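Local coordinates for cell division control protein (Pyrococcus abyssi, PDB 6RPP) that probably excises itself from an MCM helicase precursor by protein splicing, joining the flanking polypeptides as a Hint-fold intein does, at residues E26-E31 and N69-R74; I49-Y54 and Y148-P153; M80-V83 and K89-R92; F99-E104 and R113-G118; T123-G126 and W131-V134. The protein carries 2 engineered substitutions. One frame throughout, in Å; residues are numbered along the deposited sequence.

Contact 1 (E26-E31 and N69-R74); sequences ERAIEE and NIAWKR
Glu26 and Lys73 meet in a salt bridge that ties helix 21-35 to strand 63-75 of the mainly beta Hint fold of inteins. Lys73 NZ lies 2.9 Å from Glu26 OE1 and comes in on its syn lone pair, the side of the other oxygen; a second, weak bond reaches OE2. The two side chains cross at about a right angle. Lysine suits the place because its reach is needed: with CG anti to the backbone N (chi1 169°) and everything beyond it extended, the chain spans the gap to the helix. Glu26 instead bends at chi2 (-66°), which turns its carboxylate to the strand. A methionine in place of Lys73 would probably leave the Glu26 carboxylate without its cationic mate and the indole of Trp146 without its cation-pi partner. Farther along the helix the packing is apolar. Ala28 CB and Ala71 CB are 4.1 Å apart, and alanines let the helix axis pass 8.3 Å from the strand, at 97° to it. Ile29 fills the ground between, its CD1 4.4 Å from Lys73 CB, and also packs on Phe45 and Leu38. Ile49 lies against both alanines. The carboxylate is itself held at its other end: Tyr148 OH forms a hydrogen bond with OE2 of Glu26, the oxygen that holds Lys73 only weakly.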
# COMPACT_ATOMS: atom_id res chain seq x y z
N GLU A 26 -9.96 -10.08 -0.64
CA GLU A 26 -10.79 -11.12 -1.26
C GLU A 26 -11.92 -11.55 -0.34
O GLU A 26 -13.02 -11.85 -0.83
CB GLU A 26 -9.91 -12.31 -1.63
CG GLU A 26 -8.90 -11.99 -2.74
CD GLU A 26 -9.53 -11.68 -4.10
OE1 GLU A 26 -10.76 -11.87 -4.31
OE2 GLU A 26 -8.74 -11.29 -4.99
N ARG A 27 -11.70 -11.56 0.99
CA ARG A 27 -12.80 -11.91 1.89
C ARG A 27 -13.91 -10.88 1.81
O ARG A 27 -15.10 -11.22 1.86
CB ARG A 27 -12.28 -12.05 3.32
CG ARG A 27 -13.34 -12.40 4.37
CD ARG A 27 -12.71 -12.36 5.76
NE ARG A 27 -13.69 -12.41 6.84
CZ ARG A 27 -13.76 -13.41 7.72
NH1 ARG A 27 -12.92 -14.43 7.63
NH2 ARG A 27 -14.68 -13.40 8.69
N ALA A 28 -13.53 -9.60 1.71
CA ALA A 28 -14.52 -8.55 1.64
C ALA A 28 -15.28 -8.60 0.33
O ALA A 28 -16.50 -8.37 0.29
CB ALA A 28 -13.83 -7.19 1.82
N ILE A 29 -14.57 -8.91 -0.75
CA ILE A 29 -15.20 -9.07 -2.06
C ILE A 29 -16.18 -10.23 -2.05
O ILE A 29 -17.31 -10.13 -2.56
CB ILE A 29 -14.12 -9.26 -3.15
CG1 ILE A 29 -13.20 -8.05 -3.25
CG2 ILE A 29 -14.76 -9.59 -4.50
CD1 ILE A 29 -13.82 -6.87 -3.89
N GLU A 30 -15.77 -11.36 -1.48
CA GLU A 30 -16.67 -12.52 -1.46
C GLU A 30 -17.97 -12.22 -0.71
O GLU A 30 -19.06 -12.58 -1.14
CB GLU A 30 -15.94 -13.71 -0.84
CG GLU A 30 -16.70 -15.01 -0.94
CD GLU A 30 -15.91 -16.20 -0.39
OE1 GLU A 30 -14.84 -15.97 0.22
OE2 GLU A 30 -16.38 -17.35 -0.54
N GLU A 31 -17.87 -11.50 0.42
CA GLU A 31 -19.07 -11.22 1.18
C GLU A 31 -19.96 -10.23 0.43
O GLU A 31 -21.19 -10.40 0.41
CB GLU A 31 -18.66 -10.68 2.55
CG GLU A 31 -19.80 -10.47 3.50
CD GLU A 31 -19.32 -10.17 4.89
OE1 GLU A 31 -19.07 -11.11 5.68
OE2 GLU A 31 -19.19 -8.97 5.19
N ASN A 69 -11.91 1.73 5.04
CA ASN A 69 -13.34 1.44 4.82
C ASN A 69 -13.70 0.93 3.42
O ASN A 69 -14.87 0.57 3.21
CB ASN A 69 -14.20 2.67 5.19
CG ASN A 69 -13.91 3.91 4.31
OD1 ASN A 69 -12.93 3.97 3.65
ND2 ASN A 69 -14.83 4.87 4.32
N ILE A 70 -12.76 0.86 2.48
CA ILE A 70 -13.01 0.24 1.18
C ILE A 70 -11.82 -0.64 0.80
O ILE A 70 -10.66 -0.26 0.98
CB ILE A 70 -13.25 1.29 0.07
CG1 ILE A 70 -14.43 2.21 0.36
CG2 ILE A 70 -13.38 0.61 -1.30
CD1 ILE A 70 -15.75 1.60 0.05
N ALA A 71 -12.15 -1.83 0.30
CA ALA A 71 -11.20 -2.81 -0.22
C ALA A 71 -11.29 -2.81 -1.75
O ALA A 71 -12.39 -2.87 -2.31
CB ALA A 71 -11.51 -4.20 0.31
N TRP A 72 -10.13 -2.77 -2.41
CA TRP A 72 -10.01 -2.68 -3.85
C TRP A 72 -9.29 -3.88 -4.43
O TRP A 72 -8.22 -4.24 -3.93
CB TRP A 72 -9.21 -1.43 -4.24
CG TRP A 72 -9.97 -0.23 -4.19
CD1 TRP A 72 -9.96 0.73 -3.19
CD2 TRP A 72 -10.91 0.22 -5.16
NE1 TRP A 72 -10.85 1.73 -3.51
CE2 TRP A 72 -11.43 1.45 -4.71
CE3 TRP A 72 -11.34 -0.29 -6.38
CZ2 TRP A 72 -12.36 2.17 -5.44
CZ3 TRP A 72 -12.27 0.43 -7.11
CH2 TRP A 72 -12.76 1.64 -6.64
N LYS A 73 -9.84 -4.47 -5.48
CA LYS A 73 -9.20 -5.55 -6.21
C LYS A 73 -9.16 -5.14 -7.67
O LYS A 73 -10.22 -4.92 -8.25
CB LYS A 73 -10.02 -6.84 -6.08
CG LYS A 73 -9.62 -8.04 -7.01
CD LYS A 73 -10.55 -9.18 -6.85
CE LYS A 73 -10.12 -10.50 -7.64
NZ LYS A 73 -10.92 -11.58 -7.23
N ARG A 74 -7.97 -5.08 -8.27
CA ARG A 74 -7.85 -4.57 -9.62
C ARG A 74 -7.02 -5.51 -10.47
O ARG A 74 -6.14 -6.22 -9.97
CB ARG A 74 -7.23 -3.14 -9.67
CG ARG A 74 -8.07 -2.08 -8.92
CD ARG A 74 -7.80 -0.68 -9.47
NE ARG A 74 -8.06 0.36 -8.46
CZ ARG A 74 -9.09 1.20 -8.52
NH1 ARG A 74 -9.94 1.14 -9.53
NH2 ARG A 74 -9.26 2.11 -7.56

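Contact 2 (I49-Y54 and Y148-P153); sequences IDIEVY and YDLQVP
Ile49 and Leu150 have their CA atoms 8.9 Å apart, and Val53 and Val152 theirs 8.4 Å apart, so no backbone hydrogen bond links strand 44-56 to the end of strand 146-151; strand 63-75 runs between them in the antiparallel sheet. What joins the two segments is hydrocarbon alone. The tightest touch is methyl to methyl, Ile49 CD1 to Leu150 CD2 at 3.6 Å, the two side chains crossing at about a right angle. Ile49 reaches over because its CG1 sits between the backbone N and the carbonyl carbon (chi1 50°), a crowded position, and CD1 then continues outward in an extended line. Leucine suits Leu150's place, since its fork offers two methyls: while CD2 takes Ile49, CD1 lies 4.4 Å from Ile51 CD1. Isoleucine suits both strand positions, being beta-branched and yet long enough to reach past the intervening strand. Toward the other end the pairing passes to valines. Val53 CG2 and Val152 CG2 approach to 4.1 Å, and these shorter side chains meet because the CB of each points toward the other segment, Val53 from its strand and Val152 from the loop that follows. Around this core Phe158 packs on both Val53 and Leu150, and helix 21-35 closes in with Ala28 on Ile49 and Ile24 on Ile51. The contact thus gathers aliphatic side chains from two non-adjacent strands of the four-stranded sheet, in keeping with the curved, horseshoe-like Hint fold.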
# COMPACT_ATOMS: atom_id res chain seq x y z
N ILE A 49 -15.27 -2.49 3.88
CA ILE A 49 -14.59 -3.15 4.99
C ILE A 49 -14.63 -2.22 6.18
O ILE A 49 -14.98 -1.04 6.08
CB ILE A 49 -13.10 -3.49 4.74
CG1 ILE A 49 -12.40 -2.25 4.23
CG2 ILE A 49 -12.92 -4.62 3.84
CD1 ILE A 49 -10.87 -2.49 4.09
N ASP A 50 -14.27 -2.78 7.36
CA ASP A 50 -14.12 -2.01 8.59
C ASP A 50 -12.96 -2.59 9.40
O ASP A 50 -13.16 -3.43 10.28
CB ASP A 50 -15.43 -2.01 9.39
CG ASP A 50 -15.38 -1.16 10.65
OD1 ASP A 50 -14.39 -0.42 10.90
OD2 ASP A 50 -16.39 -1.19 11.39
N ILE A 51 -11.75 -2.12 9.16
CA ILE A 51 -10.59 -2.65 9.86
C ILE A 51 -9.75 -1.49 10.37
O ILE A 51 -9.94 -0.34 9.96
CB ILE A 51 -9.75 -3.58 8.96
CG1 ILE A 51 -9.15 -2.78 7.83
CG2 ILE A 51 -10.63 -4.67 8.37
CD1 ILE A 51 -8.28 -3.63 6.95
N GLU A 52 -8.88 -1.79 11.32
CA GLU A 52 -8.03 -0.78 11.95
C GLU A 52 -6.62 -0.99 11.42
O GLU A 52 -6.07 -2.09 11.50
CB GLU A 52 -8.10 -0.93 13.47
CG GLU A 52 -7.34 0.14 14.20
CD GLU A 52 -7.50 0.01 15.70
OE1 GLU A 52 -8.00 0.97 16.32
OE2 GLU A 52 -7.15 -1.06 16.24
N VAL A 53 -6.04 0.06 10.85
CA VAL A 53 -4.68 -0.01 10.30
C VAL A 53 -3.88 1.01 11.08
O VAL A 53 -4.45 1.72 11.94
CB VAL A 53 -4.65 0.29 8.81
CG1 VAL A 53 -5.39 -0.84 8.04
CG2 VAL A 53 -5.20 1.67 8.55
N TYR A 54 -2.59 1.12 10.78
CA TYR A 54 -1.75 2.19 11.30
C TYR A 54 -1.42 3.12 10.14
O TYR A 54 -1.03 2.66 9.06
CB TYR A 54 -0.45 1.65 11.92
CG TYR A 54 -0.68 0.99 13.26
CD1 TYR A 54 -0.85 1.76 14.41
CD2 TYR A 54 -0.76 -0.39 13.37
CE1 TYR A 54 -1.07 1.17 15.61
CE2 TYR A 54 -0.96 -0.99 14.57
CZ TYR A 54 -1.12 -0.21 15.69
OH TYR A 54 -1.33 -0.78 16.91
N TYR A 148 -3.99 -5.04 -5.24
CA TYR A 148 -4.91 -4.76 -4.13
C TYR A 148 -4.64 -3.39 -3.51
O TYR A 148 -3.51 -2.91 -3.49
CB TYR A 148 -4.74 -5.82 -3.07
CG TYR A 148 -5.12 -7.20 -3.60
CD1 TYR A 148 -6.44 -7.58 -3.61
CD2 TYR A 148 -4.15 -8.08 -4.14
CE1 TYR A 148 -6.79 -8.80 -4.11
CE2 TYR A 148 -4.51 -9.34 -4.65
CZ TYR A 148 -5.85 -9.66 -4.62
OH TYR A 148 -6.18 -10.90 -5.15
N ASP A 149 -5.66 -2.82 -2.91
CA ASP A 149 -5.46 -1.55 -2.22
C ASP A 149 -6.54 -1.42 -1.17
O ASP A 149 -7.51 -2.17 -1.17
CB ASP A 149 -5.53 -0.39 -3.22
CG ASP A 149 -5.06 0.94 -2.65
OD1 ASP A 149 -4.23 0.90 -1.70
OD2 ASP A 149 -5.55 1.96 -3.18
N LEU A 150 -6.36 -0.45 -0.27
CA LEU A 150 -7.35 -0.12 0.74
C LEU A 150 -7.56 1.38 0.71
O LEU A 150 -6.67 2.13 0.32
CB LEU A 150 -6.91 -0.48 2.16
CG LEU A 150 -6.56 -1.95 2.33
CD1 LEU A 150 -5.84 -2.06 3.66
CD2 LEU A 150 -7.79 -2.78 2.30
N GLN A 151 -8.74 1.82 1.11
CA GLN A 151 -8.98 3.25 1.31
C GLN A 151 -8.90 3.61 2.78
O GLN A 151 -9.55 2.97 3.61
CB GLN A 151 -10.33 3.68 0.75
CG GLN A 151 -10.61 5.15 1.06
CD GLN A 151 -11.90 5.66 0.49
OE1 GLN A 151 -11.95 6.08 -0.67
NE2 GLN A 151 -12.97 5.59 1.28
N VAL A 152 -8.12 4.64 3.11
CA VAL A 152 -7.97 5.09 4.50
C VAL A 152 -8.33 6.56 4.58
O VAL A 152 -7.49 7.43 4.29
CB VAL A 152 -6.56 4.86 5.05
CG1 VAL A 152 -6.51 5.26 6.55
CG2 VAL A 152 -6.16 3.34 4.90
N PRO A 153 -9.53 6.90 5.01
CA PRO A 153 -9.94 8.30 5.00
C PRO A 153 -9.02 9.15 5.84
O PRO A 153 -8.65 8.77 6.95
CB PRO A 153 -11.35 8.27 5.59
CG PRO A 153 -11.84 6.91 5.11
CD PRO A 153 -10.67 5.99 5.25

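Contact 3 (M80-V83 and K89-R92); sequences MMLV and KRIR
Leu82 and Arg92 face each other across the hairpin of strands 80-85 and 90-93 as an antiparallel non-hydrogen-bonded pair, their CA atoms 4.4 Å apart. Their side chains run at a slant to each other, and the guanidinium of Arg92 turns one face to the leucine: Leu82 CD1 lies 4.1 Å from the plane, over its centre. Leu82 CB is 3.8 Å from Arg92 NH1, so the methylene joins the methyl on the same face. Arg92 gets there by an extended chain from CG to NE, with CG beside the backbone N (chi1 -64°). From the same side of the sheet Arg90 brings NH1 to 4.0 Å from Leu82 CD1, this time obliquely. The next pair lies on the opposite face of the sheet: Val83 CB packs on Ile91 CG2 at 4.1 Å, and both side chains touch the ring of Phe99. Beta-branched residues suit that buried, extended stretch. The same pair carries the backbone bonds, Val83 N to Ile91 O at 2.8 Å and nearly straight (175°), and Ile91 N to Val83 O at 3.0 Å. With a serine in place of Arg92, Leu82 would probably lose its flat cover and Tyr140 the cation it meets in a cation-pi contact. Chemically, the two faces divide the work: aliphatic side chains seal the Phe99 side, whereas on the other Arg92 uses the poorly hydrated face and the stem of its charged group to shelter a leucine without giving up the charge, and Arg90 adds an oblique touch.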
# COMPACT_ATOMS: atom_id res chain seq x y z
N MET A 80 5.17 -5.10 -13.05
CA MET A 80 5.16 -4.66 -11.66
C MET A 80 6.58 -4.27 -11.23
O MET A 80 7.54 -4.48 -11.95
CB MET A 80 4.61 -5.76 -10.71
CG MET A 80 3.16 -6.25 -10.96
SD MET A 80 2.01 -5.08 -10.20
CE MET A 80 2.25 -5.46 -8.42
N MET A 81 6.69 -3.63 -10.04
CA MET A 81 7.99 -3.19 -9.55
C MET A 81 8.23 -3.72 -8.15
O MET A 81 7.36 -3.61 -7.29
CB MET A 81 8.12 -1.64 -9.50
CG MET A 81 7.91 -0.90 -10.77
SD MET A 81 9.43 -1.07 -11.64
CE MET A 81 9.18 0.06 -13.02
N LEU A 82 9.42 -4.24 -7.92
CA LEU A 82 9.86 -4.59 -6.57
C LEU A 82 10.71 -3.44 -6.08
O LEU A 82 11.72 -3.10 -6.71
CB LEU A 82 10.64 -5.91 -6.57
CG LEU A 82 11.56 -6.19 -5.38
CD1 LEU A 82 10.69 -6.39 -4.14
CD2 LEU A 82 12.45 -7.40 -5.67
N VAL A 83 10.35 -2.87 -4.94
CA VAL A 83 11.05 -1.73 -4.37
C VAL A 83 11.73 -2.20 -3.11
O VAL A 83 11.08 -2.81 -2.26
CB VAL A 83 10.08 -0.59 -4.07
CG1 VAL A 83 10.80 0.59 -3.34
CG2 VAL A 83 9.46 -0.14 -5.34
N LYS A 89 13.47 -2.86 3.80
CA LYS A 89 12.06 -3.05 3.51
C LYS A 89 11.89 -3.45 2.05
O LYS A 89 12.70 -3.04 1.20
CB LYS A 89 11.27 -1.77 3.83
CG LYS A 89 11.48 -1.26 5.27
CD LYS A 89 11.23 -2.37 6.28
CE LYS A 89 11.12 -1.82 7.73
NZ LYS A 89 12.41 -1.31 8.29
N ARG A 90 10.90 -4.30 1.74
CA ARG A 90 10.69 -4.77 0.37
C ARG A 90 9.19 -4.73 0.09
O ARG A 90 8.40 -5.16 0.95
CB ARG A 90 11.17 -6.21 0.21
CG ARG A 90 12.67 -6.44 0.42
CD ARG A 90 12.94 -7.94 0.53
NE ARG A 90 13.91 -8.41 -0.47
CZ ARG A 90 13.58 -9.02 -1.60
NH1 ARG A 90 12.30 -9.24 -1.90
NH2 ARG A 90 14.53 -9.42 -2.44
N ILE A 91 8.77 -4.26 -1.09
CA ILE A 91 7.34 -4.31 -1.40
C ILE A 91 7.21 -4.41 -2.92
O ILE A 91 8.02 -3.85 -3.67
CB ILE A 91 6.61 -3.07 -0.83
CG1 ILE A 91 5.07 -3.23 -0.97
CG2 ILE A 91 7.13 -1.76 -1.51
CD1 ILE A 91 4.30 -2.21 -0.19
N ARG A 92 6.16 -5.08 -3.40
CA ARG A 92 5.89 -5.24 -4.82
C ARG A 92 4.65 -4.46 -5.15
O ARG A 92 3.59 -4.68 -4.51
CB ARG A 92 5.74 -6.74 -5.18
CG ARG A 92 7.04 -7.55 -4.94
CD ARG A 92 6.95 -8.94 -5.37
NE ARG A 92 8.17 -9.70 -5.07
CZ ARG A 92 9.21 -9.85 -5.88
NH1 ARG A 92 9.19 -9.35 -7.11
NH2 ARG A 92 10.26 -10.57 -5.47

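Contact 4 (F99-E104 and R113-G118); sequences FFVLEE and RDLEEG
Leu115 turns its fork into the sheet because CG stands anti to the carbonyl carbon (chi1 -70°) and the chain then runs on extended (chi2 174°), which presents one methyl to Phe99 and the other to Val101. Phe99 carries its ring on a similar first torsion, and chi2 near 82° sets the plane so that a face, not an edge, receives the leucine. CD1 of Leu115 lies over that face, toward one side of it, 3.9 Å from Phe99 CD1 and 4.2 Å from Phe99 CE1; the two side chains cross at about a right angle. Leu115 CD2 meets Val101 CG2 at 3.9 Å, and here the side chains run alongside but head opposite ways. Phe99 and Val101 are two apart on strand 98-103, hence on the same face, and leucine fits because its two branches can span both. No hydrogen bond crosses the contact, as expected where only hydrocarbon meets. Phe99 also meets His97 edge-to-face, a histidine whose place in a Thr-x-x-His sequence is consistent with intein block B. Leu115 comes from the loop between strands 106-111 and 120-125, which folds back over strand 98-103; beyond it, Val83 of strand 80-85 packs on both Phe99 and Leu115, while Val134 and Ile137 of strand 128-140 cover the leucine further.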
# COMPACT_ATOMS: atom_id res chain seq x y z
N PHE A 99 4.73 6.77 -3.72
CA PHE A 99 5.40 6.73 -2.43
C PHE A 99 5.58 8.15 -1.95
O PHE A 99 5.73 9.06 -2.74
CB PHE A 99 6.79 6.06 -2.53
CG PHE A 99 6.72 4.59 -2.71
CD1 PHE A 99 6.50 4.07 -3.98
CD2 PHE A 99 6.96 3.74 -1.68
CE1 PHE A 99 6.44 2.68 -4.18
CE2 PHE A 99 6.87 2.35 -1.85
CZ PHE A 99 6.64 1.81 -3.09
N PHE A 100 5.49 8.33 -0.63
CA PHE A 100 5.93 9.56 0.01
C PHE A 100 7.45 9.66 -0.04
O PHE A 100 8.13 8.76 0.46
CB PHE A 100 5.48 9.57 1.48
CG PHE A 100 4.00 9.31 1.65
CD1 PHE A 100 3.08 10.32 1.40
CD2 PHE A 100 3.55 8.07 2.04
CE1 PHE A 100 1.72 10.08 1.55
CE2 PHE A 100 2.20 7.82 2.18
CZ PHE A 100 1.29 8.81 1.95
N VAL A 101 7.98 10.75 -0.61
CA VAL A 101 9.43 10.94 -0.70
C VAL A 101 9.79 12.24 -0.03
O VAL A 101 9.23 13.30 -0.36
CB VAL A 101 9.95 10.95 -2.15
CG1 VAL A 101 11.44 11.27 -2.17
CG2 VAL A 101 9.69 9.58 -2.79
N LEU A 102 10.75 12.20 0.88
CA LEU A 102 11.23 13.40 1.53
C LEU A 102 12.41 13.93 0.74
O LEU A 102 13.47 13.29 0.69
CB LEU A 102 11.63 13.09 2.96
CG LEU A 102 12.32 14.23 3.71
CD1 LEU A 102 11.34 15.35 4.04
CD2 LEU A 102 12.97 13.68 4.98
N GLU A 103 12.27 15.10 0.12
CA GLU A 103 13.35 15.64 -0.68
C GLU A 103 13.49 17.10 -0.32
O GLU A 103 12.53 17.87 -0.44
CB GLU A 103 13.08 15.43 -2.17
CG GLU A 103 14.34 15.20 -2.98
CD GLU A 103 14.03 14.63 -4.35
OE1 GLU A 103 14.36 13.45 -4.60
OE2 GLU A 103 13.45 15.36 -5.18
N GLU A 104 14.68 17.47 0.18
CA GLU A 104 15.02 18.83 0.58
C GLU A 104 13.94 19.45 1.46
O GLU A 104 13.38 20.52 1.17
CB GLU A 104 15.32 19.70 -0.65
CG GLU A 104 16.56 19.24 -1.44
CD GLU A 104 16.28 19.04 -2.92
OE1 GLU A 104 17.24 19.01 -3.72
OE2 GLU A 104 15.09 18.91 -3.29
N ARG A 113 7.74 3.84 -10.53
CA ARG A 113 8.57 3.83 -11.73
C ARG A 113 9.41 5.09 -11.89
O ARG A 113 10.29 5.12 -12.75
CB ARG A 113 7.71 3.66 -12.98
CG ARG A 113 6.79 4.82 -13.32
CD ARG A 113 5.97 4.49 -14.57
NE ARG A 113 4.97 5.53 -14.84
CZ ARG A 113 3.94 5.37 -15.66
NH1 ARG A 113 3.76 4.21 -16.29
NH2 ARG A 113 3.08 6.37 -15.84
N ASP A 114 9.15 6.13 -11.08
CA ASP A 114 9.93 7.37 -11.11
C ASP A 114 10.93 7.45 -9.95
O ASP A 114 11.73 8.39 -9.90
CB ASP A 114 8.99 8.58 -11.03
CG ASP A 114 8.01 8.66 -12.20
OD1 ASP A 114 8.19 7.91 -13.18
OD2 ASP A 114 7.05 9.46 -12.14
N LEU A 115 10.91 6.47 -9.03
CA LEU A 115 11.85 6.44 -7.92
C LEU A 115 13.27 6.20 -8.39
O LEU A 115 13.52 5.45 -9.34
CB LEU A 115 11.53 5.33 -6.93
CG LEU A 115 10.29 5.42 -6.06
CD1 LEU A 115 10.18 4.09 -5.33
CD2 LEU A 115 10.46 6.50 -5.05
N GLU A 116 14.20 6.85 -7.72
CA GLU A 116 15.61 6.66 -7.99
C GLU A 116 16.27 6.14 -6.72
O GLU A 116 15.82 6.43 -5.61
CB GLU A 116 16.28 7.96 -8.44
CG GLU A 116 15.57 8.65 -9.62
CD GLU A 116 15.97 8.08 -10.98
OE1 GLU A 116 17.18 7.85 -11.22
OE2 GLU A 116 15.06 7.89 -11.82
N GLU A 117 17.35 5.40 -6.90
CA GLU A 117 18.13 5.01 -5.74
C GLU A 117 18.57 6.23 -4.95
O GLU A 117 19.06 7.22 -5.53
CB GLU A 117 19.34 4.18 -6.17
CG GLU A 117 18.88 2.96 -6.94
CD GLU A 117 20.01 2.05 -7.40
OE1 GLU A 117 21.19 2.32 -7.06
OE2 GLU A 117 19.68 1.06 -8.11
N GLY A 118 18.39 6.15 -3.63
CA GLY A 118 18.68 7.25 -2.72
C GLY A 118 17.46 8.06 -2.30
O GLY A 118 17.53 8.78 -1.30

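Contact 5 (T123-G126 and W131-V134)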
# COMPACT_ATOMS: atom_id res chain seq x y z
N THR A 123 9.09 4.83 6.34
CA THR A 123 9.11 3.45 6.81
C THR A 123 9.04 3.45 8.33
O THR A 123 9.08 4.49 8.98
CB THR A 123 10.40 2.72 6.39
OG1 THR A 123 11.54 3.24 7.13
CG2 THR A 123 10.66 2.83 4.90
N ILE A 124 8.95 2.25 8.90
CA ILE A 124 9.18 2.07 10.33
C ILE A 124 10.48 1.30 10.54
O ILE A 124 10.81 0.38 9.76
CB ILE A 124 7.96 1.34 10.93
CG1 ILE A 124 7.89 1.65 12.41
CG2 ILE A 124 7.96 -0.19 10.63
CD1 ILE A 124 7.05 2.91 12.66
N GLU A 125 11.23 1.68 11.56
CA GLU A 125 12.41 0.92 11.98
C GLU A 125 12.21 0.59 13.45
O GLU A 125 12.22 1.47 14.29
CB GLU A 125 13.73 1.69 11.71
CG GLU A 125 14.18 1.53 10.22
CD GLU A 125 15.28 2.48 9.75
OE1 GLU A 125 15.98 3.01 10.64
OE2 GLU A 125 15.45 2.70 8.50
N GLY A 126 12.00 -0.67 13.75
CA GLY A 126 11.54 -1.05 15.09
C GLY A 126 10.18 -0.43 15.36
O GLY A 126 9.18 -0.91 14.81
N TRP A 131 12.96 7.82 7.56
CA TRP A 131 13.07 8.11 6.13
C TRP A 131 14.22 7.28 5.57
O TRP A 131 15.40 7.48 5.94
CB TRP A 131 13.27 9.60 5.86
CG TRP A 131 12.02 10.36 6.20
CD1 TRP A 131 11.78 11.09 7.34
CD2 TRP A 131 10.85 10.49 5.40
NE1 TRP A 131 10.54 11.64 7.30
CE2 TRP A 131 9.94 11.31 6.11
CE3 TRP A 131 10.48 10.01 4.15
CZ2 TRP A 131 8.68 11.62 5.62
CZ3 TRP A 131 9.22 10.33 3.66
CH2 TRP A 131 8.34 11.12 4.40
N ASP A 132 13.92 6.38 4.63
CA ASP A 132 14.79 5.27 4.29
C ASP A 132 15.10 5.29 2.79
O ASP A 132 14.17 5.20 1.98
CB ASP A 132 14.09 3.97 4.72
CG ASP A 132 14.92 2.73 4.52
OD1 ASP A 132 16.09 2.81 4.11
OD2 ASP A 132 14.32 1.64 4.79
N GLU A 133 16.38 5.41 2.43
CA GLU A 133 16.77 5.47 1.01
C GLU A 133 16.33 4.23 0.25
O GLU A 133 16.61 3.09 0.65
CB GLU A 133 18.28 5.61 0.88
CG GLU A 133 18.77 6.93 1.45
CD GLU A 133 20.25 7.16 1.28
OE1 GLU A 133 20.88 6.41 0.51
OE2 GLU A 133 20.78 8.10 1.91
N VAL A 134 15.71 4.46 -0.91
CA VAL A 134 15.56 3.34 -1.84
C VAL A 134 16.94 2.81 -2.25
O VAL A 134 17.87 3.59 -2.56
CB VAL A 134 14.73 3.79 -3.06
CG1 VAL A 134 14.70 2.69 -4.14
CG2 VAL A 134 13.33 4.19 -2.64
O HOH W 1 13.34 1.16 7.16
O HOH W 2 16.72 4.81 7.66
O HOH W 3 17.82 3.22 6.63
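Thr123 and Asp132 make the van der Waals part of this contact: Thr123 OG1 and CG2 both approach Asp132 CB, each at 3.6 Å, with the two side chains at about a right angle. Threonine holds OG1 between its backbone N and carbonyl carbon (chi1 70°), so hydroxyl and methyl straddle the aspartate methylene, and OG1 is also hydrogen-bonded to the carbonyl O of Ser130. The like charges come next. Glu125 is modelled in two conformers, and its contacts, charge effects and water links are those of one of them. In it Glu125 OE2 stands 4.0 Å from Asp132 OD2, the carboxylate planes turned 83° apart. Such closeness would probably raise the proton affinity of one of them, although Asp132 has its own donors in Thr85 OG1 and Gly87 N, and Lys89 packs against both acids. These residues flank the turn of the beta hairpin formed by strands 120-125 and 128-140, where Thr123 and Asp132 lie on adjacent strands of the six-stranded antiparallel sheet of the Hint fold. Aspartate fits here because its short carboxylate can take bonds from the neighbouring turn while still facing Thr123. Water mediates the rest. One molecule is hydrogen-bonded to three oxygens, Thr123 OG1 at 2.8 Å, Glu125 OE2 at 2.9 Å and Asp132 OD2 at 2.6 Å. A second bonds Glu125 OE2 at 2.6 Å and, weakly, Trp131 O. The third links the two acids, 3.1 Å from Glu125 OE2 and bonded also to Asp132 OD1.

How the contacts relate
From the N terminus, helix 21-35 opens contact 1, which closes when strand 63-75 arrives. Before that, strand 44-56 opens contact 2, which waits until strand 146-151, so the two cross along the chain and meet where the helix packs on the four-stranded sheet. Everything else happens within the long span of contact 2: contact 3 closes a short hairpin, contact 4 folds a loop back on strand 98-103, and contact 5 joins the strands of another hairpin, one after another. These three touch one another on and around the six-stranded sheet, contact 3 reaching contact 4 through Phe99 and contact 5 through Lys89. Contact 4 lies across the chain's centre from contacts 1 and 2.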